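Local coordinates for protein trichothecene 3-O-acetyltransferase (Fusarium sporotrichioides, PDB 2ZBA) that transfers an acetyl group from acetyl coenzyme A to the 3-hydroxyl of trichothecene mycotoxins during their biosynthesis, at residues L217-A222 with Y322-V327. Sequence-based numbering, arbitrary orientation.
Sequences LDHQIA and YHDSTV. With CA (calcium ion), chain H; CA (calcium ion), chain G.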
# COMPACT_ATOMS: atom_id res chain seq x y z
N LEU A 217 -3.24 -22.67 -2.26
CA LEU A 217 -4.15 -21.52 -2.38
C LEU A 217 -5.17 -21.37 -1.24
O LEU A 217 -6.02 -20.47 -1.27
CB LEU A 217 -4.82 -21.50 -3.76
CG LEU A 217 -3.90 -21.25 -4.96
CD1 LEU A 217 -4.72 -20.82 -6.12
CD2 LEU A 217 -2.78 -20.21 -4.71
N ASP A 218 -5.06 -22.22 -0.23
CA ASP A 218 -5.95 -22.19 0.93
C ASP A 218 -6.08 -20.77 1.54
O ASP A 218 -7.20 -20.26 1.68
CB ASP A 218 -5.49 -23.20 1.97
CG ASP A 218 -6.24 -23.08 3.30
OD1 ASP A 218 -7.39 -22.58 3.38
OD2 ASP A 218 -5.68 -23.54 4.29
N HIS A 219 -4.96 -20.13 1.83
CA HIS A 219 -4.98 -18.78 2.44
C HIS A 219 -5.66 -17.70 1.59
O HIS A 219 -5.97 -16.60 2.09
CB HIS A 219 -3.57 -18.28 2.73
CG HIS A 219 -2.85 -19.03 3.79
ND1 HIS A 219 -3.20 -18.98 5.12
CD2 HIS A 219 -1.73 -19.79 3.72
CE1 HIS A 219 -2.36 -19.72 5.82
NE2 HIS A 219 -1.46 -20.22 5.00
N GLN A 220 -5.86 -18.00 0.31
CA GLN A 220 -6.50 -17.03 -0.59
C GLN A 220 -7.88 -17.46 -1.08
O GLN A 220 -8.44 -16.83 -1.96
CB GLN A 220 -5.56 -16.64 -1.74
CG GLN A 220 -4.17 -16.26 -1.19
CD GLN A 220 -3.12 -16.07 -2.25
OE1 GLN A 220 -3.07 -16.79 -3.22
NE2 GLN A 220 -2.22 -15.11 -2.01
N ILE A 221 -8.45 -18.50 -0.46
CA ILE A 221 -9.81 -18.96 -0.78
C ILE A 221 -10.62 -19.18 0.50
O ILE A 221 -10.11 -19.80 1.44
CB ILE A 221 -9.83 -20.26 -1.64
CG1 ILE A 221 -9.05 -20.07 -2.94
CG2 ILE A 221 -11.31 -20.68 -1.98
CD1 ILE A 221 -8.51 -21.36 -3.56
N ALA A 222 -11.85 -18.65 0.53
CA ALA A 222 -12.81 -18.80 1.66
C ALA A 222 -14.19 -18.48 1.03
O ALA A 222 -14.19 -17.83 0.01
CB ALA A 222 -12.43 -17.87 2.80
N TYR A 322 1.96 -15.85 4.26
CA TYR A 322 1.07 -16.15 5.37
C TYR A 322 1.78 -16.95 6.44
O TYR A 322 2.59 -17.83 6.16
CB TYR A 322 -0.15 -16.89 4.85
CG TYR A 322 -0.85 -16.13 3.75
CD1 TYR A 322 -1.70 -15.07 4.04
CD2 TYR A 322 -0.62 -16.45 2.40
CE1 TYR A 322 -2.33 -14.34 3.00
CE2 TYR A 322 -1.25 -15.74 1.37
CZ TYR A 322 -2.10 -14.69 1.68
OH TYR A 322 -2.72 -14.00 0.66
N HIS A 323 1.47 -16.63 7.69
CA HIS A 323 2.21 -17.16 8.82
C HIS A 323 1.21 -17.47 9.91
O HIS A 323 0.60 -16.57 10.47
CB HIS A 323 3.28 -16.16 9.28
CG HIS A 323 4.18 -15.70 8.17
ND1 HIS A 323 3.90 -14.60 7.39
CD2 HIS A 323 5.32 -16.24 7.66
CE1 HIS A 323 4.83 -14.47 6.46
NE2 HIS A 323 5.70 -15.45 6.60
N ASP A 324 1.01 -18.76 10.20
CA ASP A 324 0.09 -19.17 11.24
C ASP A 324 0.83 -19.65 12.46
O ASP A 324 1.84 -20.35 12.35
CB ASP A 324 -0.83 -20.29 10.74
CG ASP A 324 -1.67 -19.86 9.58
OD1 ASP A 324 -2.51 -18.96 9.75
OD2 ASP A 324 -1.51 -20.45 8.50
N SER A 325 0.33 -19.26 13.63
CA SER A 325 0.92 -19.63 14.90
C SER A 325 -0.19 -19.48 15.94
O SER A 325 -1.38 -19.61 15.60
CB SER A 325 2.11 -18.70 15.19
OG SER A 325 2.81 -19.06 16.36
N THR A 326 0.17 -19.23 17.19
CA THR A 326 -0.81 -18.92 18.24
C THR A 326 -0.36 -17.66 18.95
O THR A 326 0.83 -17.40 19.04
CB THR A 326 -0.98 -20.07 19.29
OG1 THR A 326 0.28 -20.33 19.92
CG2 THR A 326 -1.50 -21.36 18.63
N VAL A 327 -1.32 -16.88 19.44
CA VAL A 327 -1.02 -15.63 20.15
C VAL A 327 0.10 -15.76 21.22
O VAL A 327 1.01 -14.95 21.25
CB VAL A 327 -2.31 -14.98 20.76
CG1 VAL A 327 -1.96 -13.67 21.43
CG2 VAL A 327 -3.35 -14.72 19.67
CA CA H . -9.10 -20.82 3.04
CA CA G . -7.52 -22.74 5.88
O HOH W 1 -6.21 -23.68 7.44
O HOH W 2 -8.33 -21.34 7.79
O HOH W 3 -5.89 -21.22 5.97
O HOH W 4 -9.91 -22.85 1.86
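Tyr-322 OH is held by two groups: Gln-220 NE2 donates to it across the contact at 2.9 Å, with an N-H...O angle of 160°, and the backbone carbonyl of Leu-373 takes a second hydrogen bond. The hydroxyl lies almost in the amide plane of Gln-220, while amide and phenol ring stand nearly perpendicular. Asn-319 binds the same NE2, so the buried amide nitrogen is gripped twice as well.

Nearer the tyrosine backbone, His-219 lies alongside, and the two side chains run past each other in opposite directions. The planes are only 18° apart, yet the rings barely overlap; each instead receives the other's CB. Tyr-322 CB sits over the middle of the imidazole, 3.4 Å from its centroid, and His-219 CB lies over the phenol face, 3.6 Å from that centroid, giving a reciprocal CH-pi pair. With CG beside the backbone N (chi1 -67°), the His-219 ring is sent toward the strand. As modelled, its CE1 meets Asp-324 OD2 at 2.9 Å, tight and doubtful for a carbon; a flipped ring would put NE2 there, so this is not read as a bond.

On the 217-222 loop, one calcium is bound by Asp-218 O, Asp-218 OD1 and Ile-221 O, the last at 2.2 Å; both carboxylate oxygens of Asp-376 and a water complete the site. Asp-218 OD1 also bridges to a second calcium, which OD2 and three waters bind too. The contact thus fastens a calcium-binding loop to edge strand 318-326, its imidazole between Tyr-322 and a carboxylate-rich side whose negative charge the two calcium ions probably offset in part.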